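Local coordinates for magnesium and cobalt efflux protein CorC (Neisseria meningitidis, PDB 2PLI) that probably takes part in magnesium and cobalt transport, this piece of it being the transporter-associated domain, which binds zinc ions in the crystal, at residues A9-A14 and A24-E29; D30-T33 and E38-S41; V74-A77 and H83-M86. All blocks are in the same frame, centred on the assembly; numbering follows the deposited sequence.

Contact 1: residues A9-A14 and A24-E29; sequences ADNIHA and AATEIE. With ZN (zinc ion), chain S; ZN (zinc ion), chain G; ZN (zinc ion), chain U.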
ATOM      1  N   ALA A   9      -6.900  -4.165  -7.050  1.00 15.16           N
ATOM      2  CA  ALA A   9      -6.922  -4.200  -5.574  1.00 14.52           C
ATOM      3  C   ALA A   9      -6.317  -2.924  -4.963  1.00 13.01           C
ATOM      4  O   ALA A   9      -6.232  -2.807  -3.759  1.00 14.29           O
ATOM      5  CB  ALA A   9      -6.206  -5.409  -5.067  1.00 14.01           C
ATOM      6  N   ASP A  10      -5.951  -1.966  -5.805  1.00 12.22           N
ATOM      7  CA  ASP A  10      -5.317  -0.721  -5.366  1.00 11.32           C
ATOM      8  C   ASP A  10      -6.335   0.125  -4.587  1.00 10.29           C
ATOM      9  O   ASP A  10      -7.391   0.463  -5.148  1.00 11.25           O
ATOM     10  CB  ASP A  10      -4.915   0.136  -6.592  1.00 11.32           C
ATOM     11  CG  ASP A  10      -3.946  -0.541  -7.559  1.00 12.43           C
ATOM     12  OD1 ASP A  10      -3.488  -1.658  -7.306  1.00  4.74           O
ATOM     13  OD2 ASP A  10      -3.667   0.065  -8.628  1.00 13.93           O
ATOM     14  N   ASN A  11      -6.018   0.560  -3.362  1.00  8.38           N
ATOM     15  CA  ASN A  11      -6.930   1.516  -2.728  1.00  7.92           C
ATOM     16  C   ASN A  11      -6.826   2.876  -3.421  1.00  6.38           C
ATOM     17  O   ASN A  11      -7.751   3.632  -3.386  1.00  4.70           O
ATOM     18  CB  ASN A  11      -6.759   1.658  -1.229  1.00  8.36           C
ATOM     19  CG  ASN A  11      -5.362   1.864  -0.778  1.00 13.53           C
ATOM     20  OD1 ASN A  11      -4.477   2.307  -1.528  1.00 22.85           O
ATOM     21  ND2 ASN A  11      -5.116   1.508   0.526  1.00 20.89           N
ATOM     22  N   ILE A  12      -5.663   3.156  -4.012  1.00  6.77           N
ATOM     23  CA  ILE A  12      -5.438   4.363  -4.811  1.00  6.64           C
ATOM     24  C   ILE A  12      -5.035   3.894  -6.187  1.00  7.62           C
ATOM     25  O   ILE A  12      -3.887   3.478  -6.365  1.00  8.21           O
ATOM     26  CB  ILE A  12      -4.324   5.278  -4.227  1.00  7.40           C
ATOM     27  CG1 ILE A  12      -4.589   5.659  -2.772  1.00  6.04           C
ATOM     28  CG2 ILE A  12      -4.158   6.548  -5.081  1.00  8.56           C
ATOM     29  CD1 ILE A  12      -3.473   6.448  -2.104  1.00  4.09           C
ATOM     30  N   HIS A  13      -5.965   3.933  -7.134  1.00  5.63           N
ATOM     31  CA  HIS A  13      -5.786   3.270  -8.427  1.00  4.86           C
ATOM     32  C   HIS A  13      -5.628   4.283  -9.510  1.00  3.07           C
ATOM     33  O   HIS A  13      -6.515   5.079  -9.720  1.00  2.97           O
ATOM     34  CB  HIS A  13      -7.000   2.441  -8.726  1.00  5.54           C
ATOM     35  CG  HIS A  13      -6.882   1.691  -9.994  1.00  6.42           C
ATOM     36  ND1 HIS A  13      -5.843   0.809 -10.234  1.00  9.35           N
ATOM     37  CD2 HIS A  13      -7.663   1.684 -11.093  1.00 10.76           C
ATOM     38  CE1 HIS A  13      -5.978   0.324 -11.458  1.00 10.85           C
ATOM     39  NE2 HIS A  13      -7.073   0.842 -11.991  1.00  6.61           N
ATOM     40  N   ALA A  14      -4.512   4.272 -10.208  1.00  3.29           N
ATOM     41  CA  ALA A  14      -4.349   5.221 -11.290  1.00  4.05           C
ATOM     42  C   ALA A  14      -5.140   4.727 -12.491  1.00  4.24           C
ATOM     43  O   ALA A  14      -4.770   3.713 -13.076  1.00  6.38           O
ATOM     44  CB  ALA A  14      -2.874   5.371 -11.659  1.00  3.56           C
ATOM     45  N   ALA A  24     -12.682   5.351  -0.405  1.00  2.25           N
ATOM     46  CA  ALA A  24     -12.836   6.310   0.681  1.00  2.60           C
ATOM     47  C   ALA A  24     -12.216   5.905   2.017  1.00  2.90           C
ATOM     48  O   ALA A  24     -11.918   6.778   2.850  1.00  4.80           O
ATOM     49  CB  ALA A  24     -14.317   6.646   0.878  1.00  3.94           C
ATOM     50  N   ALA A  25     -12.114   4.606   2.228  1.00  2.01           N
ATOM     51  CA  ALA A  25     -11.579   4.072   3.471  1.00  3.41           C
ATOM     52  C   ALA A  25     -10.043   4.124   3.559  1.00  2.89           C
ATOM     53  O   ALA A  25      -9.472   3.843   4.637  1.00  4.45           O
ATOM     54  CB  ALA A  25     -12.102   2.676   3.648  1.00  4.83           C
ATOM     55  N   THR A  26      -9.393   4.619   2.497  1.00  3.10           N
ATOM     56  CA  THR A  26      -7.923   4.762   2.462  1.00  3.32           C
ATOM     57  C   THR A  26      -7.481   5.714   3.599  1.00  3.15           C
ATOM     58  O   THR A  26      -8.047   6.782   3.787  1.00  3.07           O
ATOM     59  CB  THR A  26      -7.432   5.299   1.136  1.00  3.42           C
ATOM     60  OG1 THR A  26      -7.873   4.456   0.069  1.00  2.00           O
ATOM     61  CG2 THR A  26      -5.903   5.384   1.151  1.00  4.71           C
ATOM     62  N   GLU A  27      -6.503   5.280   4.374  1.00  4.01           N
ATOM     63  CA  GLU A  27      -6.050   6.055   5.512  1.00  4.26           C
ATOM     64  C   GLU A  27      -5.308   7.284   5.045  1.00  5.15           C
ATOM     65  O   GLU A  27      -4.519   7.256   4.070  1.00  4.90           O
ATOM     66  CB  GLU A  27      -5.205   5.153   6.427  1.00  4.35           C
ATOM     67  CG  GLU A  27      -6.075   4.075   7.059  1.00  7.20           C
ATOM     68  CD  GLU A  27      -5.315   2.892   7.634  1.00  6.49           C
ATOM     69  OE1 GLU A  27      -4.398   3.067   8.449  1.00  3.04           O
ATOM     70  OE2 GLU A  27      -5.605   1.691   7.319  1.00  9.37           O
ATOM     71  N   ILE A  28      -5.597   8.356   5.813  1.00  5.72           N
ATOM     72  CA  ILE A  28      -4.993   9.639   5.427  1.00  6.11           C
ATOM     73  C   ILE A  28      -3.478   9.548   5.304  1.00  5.40           C
ATOM     74  O   ILE A  28      -2.907  10.121   4.389  1.00  5.38           O
ATOM     75  CB  ILE A  28      -5.432  10.760   6.419  1.00  6.68           C
ATOM     76  CG1 ILE A  28      -6.927  11.034   6.288  1.00  9.80           C
ATOM     77  CG2 ILE A  28      -4.624  12.034   6.146  1.00  7.42           C
ATOM     78  CD1 ILE A  28      -7.447  12.070   7.342  1.00  8.54           C
ATOM     79  N   GLU A  29      -2.815   8.771   6.177  1.00  5.92           N
ATOM     80  CA  GLU A  29      -1.362   8.644   6.080  1.00  5.90           C
ATOM     81  C   GLU A  29      -0.904   7.985   4.794  1.00  5.50           C
ATOM     82  O   GLU A  29       0.132   8.322   4.258  1.00  6.43           O
ATOM     83  CB  GLU A  29      -0.791   7.871   7.255  1.00  6.08           C
ATOM     84  CG  GLU A  29      -1.102   8.491   8.586  1.00  6.82           C
ATOM     85  CD  GLU A  29      -2.357   8.002   9.234  1.00  8.16           C
ATOM     86  OE1 GLU A  29      -3.277   7.482   8.587  1.00  7.72           O
ATOM     87  OE2 GLU A  29      -2.421   8.130  10.469  1.00 12.47           O
TER
HETATM   88 ZN    ZN S 701      -2.102  -2.103  -8.775  1.00 10.24          ZN
HETATM   89 ZN    ZN G 705      -7.977   0.313 -13.726  0.70 24.49          ZN
HETATM   90 ZN    ZN U 702      -4.545   0.148   7.938  1.00 10.19          ZN
HETATM   91  O   HOH W   1      -8.281  -1.680 -13.314  1.00 46.04           O
HETATM   92  O   HOH W   2      -9.419   1.733 -14.063  1.00 41.45           O
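Asn11 and Thr26 mark the closest approach of the two backbones, 6.2 Å between their CA atoms, where the residues leading into strand 12-14 pass those leading into helix 28-35; no hydrogen bond joins the two segments. The crossing is small, and the Thr26 side chain fills it with both of its branches. Its hydroxyl OG1 lies 3.3 Å from Asn11 CB, while the oxygen itself is hydrogen-bonded to the carbonyl O of His23, so its polar need is met within its own turn. The methyl CG2 stands anti to the backbone N (chi1 -57° for OG1), which brings it 4.1 Å from Ile12 CG1. Threonine suits this place because one branch ties down the turn and the other offers carbon to an apolar neighbour. Asn11 and Ile12 both cross the Thr26 side chain at about a right angle.

Acidic residues and a histidine at the margins bind zinc. Asp10 OD1 is 2.1 Å from one ion, and Glu27 OE2 is 2.0 Å from another; residues of other subunits complete both sites, so the metals join copies of the protein. His13 NE2 holds a third zinc, which also carries two waters, and Glu29 binds a further one together with Asp45. Through its other ring nitrogen, ND1, His13 gives an almost straight bond (172°) to Asp10 OD2, 2.8 Å away. Asp10 OD2 lies in the imidazole plane, whereas the N-H meets the carboxylate from above its own plane. This fixes the rotation of the imidazole, and the carboxylate probably polarises it toward its metal.

Glu27 is the N-cap residue of helix 28-35. Around the crossing, Ile12 packs on Ile31 and Phe34 of that helix and on Ile22 of strand 19-23, and Thr26 rests on Ile31 and on Ile47 of helix 47-55.

Contact 2: residues D30-T33 and E38-S41; sequences DINT and EYSS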
ATOM      1  N   ASP A  30      -1.698   7.053   4.298  1.00  4.15           N
ATOM      2  CA  ASP A  30      -1.385   6.403   3.039  1.00  5.28           C
ATOM      3  C   ASP A  30      -1.627   7.296   1.825  1.00  4.76           C
ATOM      4  O   ASP A  30      -0.870   7.255   0.816  1.00  5.22           O
ATOM      5  CB  ASP A  30      -2.079   5.061   2.960  1.00  4.81           C
ATOM      6  CG  ASP A  30      -1.600   4.115   4.079  1.00  6.97           C
ATOM      7  OD1 ASP A  30      -0.373   4.024   4.343  1.00 10.46           O
ATOM      8  OD2 ASP A  30      -2.466   3.541   4.772  1.00  8.69           O
ATOM      9  N   ILE A  31      -2.589   8.238   1.860  1.00  4.55           N
ATOM     10  CA  ILE A  31      -2.779   9.319   0.906  1.00  3.80           C
ATOM     11  C   ILE A  31      -1.539  10.208   0.903  1.00  4.88           C
ATOM     12  O   ILE A  31      -1.004  10.548  -0.130  1.00  4.54           O
ATOM     13  CB  ILE A  31      -4.027  10.148   1.274  1.00  3.75           C
ATOM     14  CG1 ILE A  31      -5.304   9.277   1.125  1.00  3.80           C
ATOM     15  CG2 ILE A  31      -4.105  11.416   0.430  1.00  4.79           C
ATOM     16  CD1 ILE A  31      -5.728   8.903  -0.321  1.00  6.70           C
ATOM     17  N   ASN A  32      -1.043  10.512   2.094  1.00  4.29           N
ATOM     18  CA  ASN A  32       0.078  11.434   2.188  1.00  5.35           C
ATOM     19  C   ASN A  32       1.338  10.862   1.568  1.00  5.17           C
ATOM     20  O   ASN A  32       2.076  11.560   0.882  1.00  6.03           O
ATOM     21  CB  ASN A  32       0.320  11.840   3.645  1.00  6.10           C
ATOM     22  CG  ASN A  32      -0.720  12.840   4.156  1.00  6.36           C
ATOM     23  OD1 ASN A  32      -1.402  13.529   3.392  1.00  6.51           O
ATOM     24  ND2 ASN A  32      -0.794  12.955   5.468  1.00  7.16           N
ATOM     25  N   THR A  33       1.579   9.575   1.803  1.00  5.62           N
ATOM     26  CA  THR A  33       2.739   8.903   1.208  1.00  5.70           C
ATOM     27  C   THR A  33       2.634   8.919  -0.310  1.00  6.80           C
ATOM     28  O   THR A  33       3.623   9.191  -1.011  1.00  7.54           O
ATOM     29  CB  THR A  33       2.861   7.490   1.770  1.00  6.18           C
ATOM     30  OG1 THR A  33       3.049   7.601   3.175  1.00  7.47           O
ATOM     31  CG2 THR A  33       4.046   6.746   1.177  1.00  8.44           C
ATOM     32  N   GLU A  38       0.295  16.656   3.103  1.00 11.78           N
ATOM     33  CA  GLU A  38       0.476  16.670   4.539  1.00 13.81           C
ATOM     34  C   GLU A  38      -0.860  16.898   5.234  1.00 13.41           C
ATOM     35  O   GLU A  38      -0.995  17.719   6.165  1.00 11.96           O
ATOM     36  CB  GLU A  38       1.503  17.755   4.912  1.00 13.85           C
ATOM     37  CG  GLU A  38       2.930  17.420   4.504  1.00 16.86           C
ATOM     38  CD  GLU A  38       3.887  18.581   4.743  1.00 19.44           C
ATOM     39  OE1 GLU A  38       3.596  19.438   5.613  1.00 24.77           O
ATOM     40  OE2 GLU A  38       4.935  18.639   4.052  1.00 27.93           O
ATOM     41  N   TYR A  39      -1.869  16.170   4.760  1.00 13.20           N
ATOM     42  CA  TYR A  39      -3.167  16.221   5.352  1.00 13.74           C
ATOM     43  C   TYR A  39      -3.142  15.682   6.755  1.00 15.50           C
ATOM     44  O   TYR A  39      -2.398  14.770   7.094  1.00 15.37           O
ATOM     45  CB  TYR A  39      -4.132  15.370   4.566  1.00 13.63           C
ATOM     46  CG  TYR A  39      -4.342  15.750   3.128  1.00 13.04           C
ATOM     47  CD1 TYR A  39      -4.499  17.060   2.732  1.00 12.58           C
ATOM     48  CD2 TYR A  39      -4.469  14.771   2.152  1.00 15.09           C
ATOM     49  CE1 TYR A  39      -4.743  17.390   1.410  1.00 11.74           C
ATOM     50  CE2 TYR A  39      -4.732  15.096   0.855  1.00 14.26           C
ATOM     51  CZ  TYR A  39      -4.836  16.404   0.469  1.00 12.93           C
ATOM     52  OH  TYR A  39      -5.095  16.668  -0.863  1.00 12.29           O
ATOM     53  N   SER A  40      -4.001  16.256   7.572  1.00 18.46           N
ATOM     54  CA  SER A  40      -4.055  15.870   8.951  1.00 20.67           C
ATOM     55  C   SER A  40      -5.403  16.349   9.431  1.00 21.86           C
ATOM     56  O   SER A  40      -5.850  17.420   9.050  1.00 22.44           O
ATOM     57  CB  SER A  40      -2.889  16.544   9.681  1.00 21.67           C
ATOM     58  OG  SER A  40      -3.121  16.682  11.047  1.00 24.84           O
ATOM     59  N   SER A  41      -6.065  15.537  10.238  1.00 22.95           N
ATOM     60  CA  SER A  41      -7.317  15.942  10.845  1.00 22.91           C
ATOM     61  C   SER A  41      -7.276  15.532  12.293  1.00 24.14           C
ATOM     62  O   SER A  41      -6.619  14.562  12.663  1.00 24.36           O
ATOM     63  CB  SER A  41      -8.497  15.283  10.124  1.00 23.48           C
ATOM     64  OG  SER A  41      -9.731  15.561  10.769  1.00 20.11           O
TER
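This contact is a side-chain-to-backbone pairing in which Asn32, on helix 28-35, holds Tyr39 in the irregular chain that leads on to helix 47-55. The amide of Asn32 serves both backbone polar atoms of that one residue. Its ND2 donates to Tyr39 O at 2.9 Å, a nearly straight bond (165°) that stays in the amide plane and arrives on a lone pair of the carbonyl. Its OD1 accepts from Tyr39 N at 3.0 Å, a more bent bond (143°) whose donor is tilted from the carbonyl plane. With chi1 at -75°, CG is turned away from the carbonyl carbon of Asn32, and the amide projects off the helix toward the passing chain. Asparagine fits because one short side chain supplies donor and acceptor together.

Beside this pair, Ile31 CG2 meets the edge of the Tyr39 ring, 3.8 Å from CE2 and close to the ring plane. The ring also packs on Leu50, Leu70 and Phe72, and its hydroxyl OH is hydrogen-bonded to Ile67 O, so tyrosine spans from the helix to the sheet.

Asn32 OD1 is also hydrogen-bonded to Thr37 OG1. With two partners on its oxygen and the Tyr39 carbonyl on its nitrogen, the amide is fixed in its flip, and the extended backbone of Tyr39 has both of its polar groups satisfied by a helix side chain.

Contact 3: residues V74-A77 and H83-M86; sequences VARA and HTLM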
ATOM      1  N   VAL A  74     -16.717  13.229  -5.709  1.00  3.15           N
ATOM      2  CA  VAL A  74     -17.403  12.012  -5.253  1.00  3.04           C
ATOM      3  C   VAL A  74     -17.845  11.139  -6.410  1.00  3.54           C
ATOM      4  O   VAL A  74     -18.607  11.602  -7.256  1.00  3.27           O
ATOM      5  CB  VAL A  74     -18.612  12.386  -4.349  1.00  2.71           C
ATOM      6  CG1 VAL A  74     -19.331  11.136  -3.903  1.00  3.98           C
ATOM      7  CG2 VAL A  74     -18.128  13.248  -3.133  1.00  5.94           C
ATOM      8  N   ALA A  75     -17.374   9.887  -6.460  1.00  3.66           N
ATOM      9  CA  ALA A  75     -17.740   8.911  -7.515  1.00  4.31           C
ATOM     10  C   ALA A  75     -18.812   7.893  -7.134  1.00  6.19           C
ATOM     11  O   ALA A  75     -19.587   7.432  -7.977  1.00  8.10           O
ATOM     12  CB  ALA A  75     -16.495   8.176  -7.961  1.00  4.52           C
ATOM     13  N   ARG A  76     -18.792   7.464  -5.875  1.00  5.44           N
ATOM     14  CA  ARG A  76     -19.854   6.586  -5.374  1.00  6.22           C
ATOM     15  C   ARG A  76     -20.148   6.973  -3.958  1.00  5.46           C
ATOM     16  O   ARG A  76     -19.272   7.007  -3.110  1.00  3.64           O
ATOM     17  CB  ARG A  76     -19.469   5.103  -5.459  1.00  5.90           C
ATOM     18  CG  ARG A  76     -20.600   4.177  -5.033  1.00  8.12           C
ATOM     19  CD  ARG A  76     -20.170   2.717  -5.026  1.00 12.62           C
ATOM     20  NE  ARG A  76     -21.083   1.923  -4.197  1.00 19.98           N
ATOM     21  CZ  ARG A  76     -20.702   1.118  -3.205  1.00 23.27           C
ATOM     22  NH1 ARG A  76     -19.406   0.940  -2.911  1.00 28.43           N
ATOM     23  NH2 ARG A  76     -21.618   0.447  -2.535  1.00 26.31           N
ATOM     24  N   ALA A  77     -21.424   7.223  -3.685  1.00  4.77           N
ATOM     25  CA  ALA A  77     -21.867   7.517  -2.328  1.00  5.39           C
ATOM     26  C   ALA A  77     -23.341   7.193  -2.228  1.00  6.00           C
ATOM     27  O   ALA A  77     -24.051   7.189  -3.226  1.00  6.36           O
ATOM     28  CB  ALA A  77     -21.635   9.043  -1.993  1.00  5.18           C
ATOM     29  N   HIS A  83     -18.185   6.142  -0.552  1.00  2.13           N
ATOM     30  CA  HIS A  83     -17.428   4.973  -0.912  1.00  2.00           C
ATOM     31  C   HIS A  83     -16.188   5.196  -1.796  1.00  2.16           C
ATOM     32  O   HIS A  83     -15.161   4.537  -1.612  1.00  2.37           O
ATOM     33  CB  HIS A  83     -18.365   3.970  -1.553  1.00  3.02           C
ATOM     34  CG  HIS A  83     -19.356   3.378  -0.600  1.00  2.95           C
ATOM     35  ND1 HIS A  83     -18.979   2.498   0.383  1.00  6.40           N
ATOM     36  CD2 HIS A  83     -20.706   3.468  -0.525  1.00  5.48           C
ATOM     37  CE1 HIS A  83     -20.047   2.093   1.054  1.00  5.25           C
ATOM     38  NE2 HIS A  83     -21.099   2.663   0.510  1.00  2.00           N
ATOM     39  N   THR A  84     -16.294   6.053  -2.804  1.00  2.79           N
ATOM     40  CA  THR A  84     -15.234   6.233  -3.792  1.00  2.53           C
ATOM     41  C   THR A  84     -15.120   7.668  -4.220  1.00  2.53           C
ATOM     42  O   THR A  84     -16.128   8.368  -4.402  1.00  2.60           O
ATOM     43  CB  THR A  84     -15.540   5.372  -5.048  1.00  5.29           C
ATOM     44  OG1 THR A  84     -15.940   4.045  -4.592  1.00  7.88           O
ATOM     45  CG2 THR A  84     -14.322   5.276  -5.947  1.00  8.20           C
ATOM     46  N   LEU A  85     -13.876   8.061  -4.445  1.00  2.00           N
ATOM     47  CA  LEU A  85     -13.525   9.407  -4.921  1.00  2.00           C
ATOM     48  C   LEU A  85     -12.716   9.285  -6.216  1.00  2.39           C
ATOM     49  O   LEU A  85     -12.044   8.292  -6.433  1.00  2.37           O
ATOM     50  CB  LEU A  85     -12.651  10.099  -3.881  1.00  2.00           C
ATOM     51  CG  LEU A  85     -13.287  10.314  -2.500  1.00  4.25           C
ATOM     52  CD1 LEU A  85     -12.250  10.590  -1.488  1.00  7.55           C
ATOM     53  CD2 LEU A  85     -14.340  11.455  -2.607  1.00  4.27           C
HETATM   54  N   MSE A  86     -12.792  10.310  -7.055  1.00  2.29           N
HETATM   55  CA  MSE A  86     -11.870  10.500  -8.191  1.00  3.90           C
HETATM   56  C   MSE A  86     -11.073  11.742  -7.914  1.00  4.60           C
HETATM   57  O   MSE A  86     -11.650  12.815  -7.658  1.00  6.16           O
HETATM   58  CB  MSE A  86     -12.653  10.659  -9.489  1.00  5.55           C
HETATM   59  CG  MSE A  86     -11.804  10.726 -10.737  1.00  6.44           C
HETATM   60 SE   MSE A  86     -10.979   8.988 -11.126  0.70 12.29          SE
HETATM   61  CE  MSE A  86     -12.349   8.128 -12.153  1.00 15.04           C
TER
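Arg76 and His83 stack flat on each other: the guanidinium and imidazole planes lie 9° apart with centres separated by 3.8 Å. The overlap is offset, for NH1 sits over the ring face nearest His83 CG, at 3.4 Å, toward the rim, whereas His83 CD2 comes over the middle of the guanidinium. With its CG opposite the backbone N (chi1 -176°) and its chain stretched from CG to NE, Arg76 reaches across to the neighbouring strand. Arginine suits the place because its planar end can spread over an aromatic face while its N-H groups still point outward at the rim.

Beside the stack, Thr84 OG1 lies 3.8 Å from Arg76 CB, and its CG2 packs on the methyl of Ala75. On the other face of the sheet Val74 CG2 meets Leu85 CD2 at 4.2 Å, branched apolar chains suited to the interior, where Leu85 also packs on Ile47 and Val51 of helix 47-55.

Two shared carbonyls hold the strands. Thr84 O accepts from Ala75 N at 2.8 Å and from Arg76 N at 3.2 Å, both donors coming from the same face of its plane. Arg76 O in turn accepts from His83 N at 2.9 Å and from Thr84 N at 3.1 Å. Further out, His83 NE2 makes a weak hydrogen bond to Asp78 OD2; both residues are zinc ligands in crystals of this protein.

Two residues facing one across the strands, twice in succession, make two classic beta bulges, one on each strand; the first, with Ala75 and Arg76 facing Thr84, shifts the register by one residue in the antiparallel hairpin of strands 70-77 and 82-89.

How the contacts relate
Contacts 1 and 2 adjoin, their centres 11 Å apart, and share helix 28-35: Ile31 CD1 lies 3.8 Å from Thr26 CG2 and equally near Ile12 CD1, so the isoleucine beside the tyrosine of contact 2 also closes the apolar side of contact 1. Contact 3 meets contact 1 through the sheet, where Ala24 N probably bonds to His83 O at 2.9 Å. Contacts 2 and 3 do not touch; their centres are 18 Å apart, on opposite sides of the chain's centre. Asp10, His13, Glu27 and Glu29 of contact 1 bind zinc directly, and Glu38 of contact 2 and His83 of contact 3 are zinc ligands in crystals of this protein.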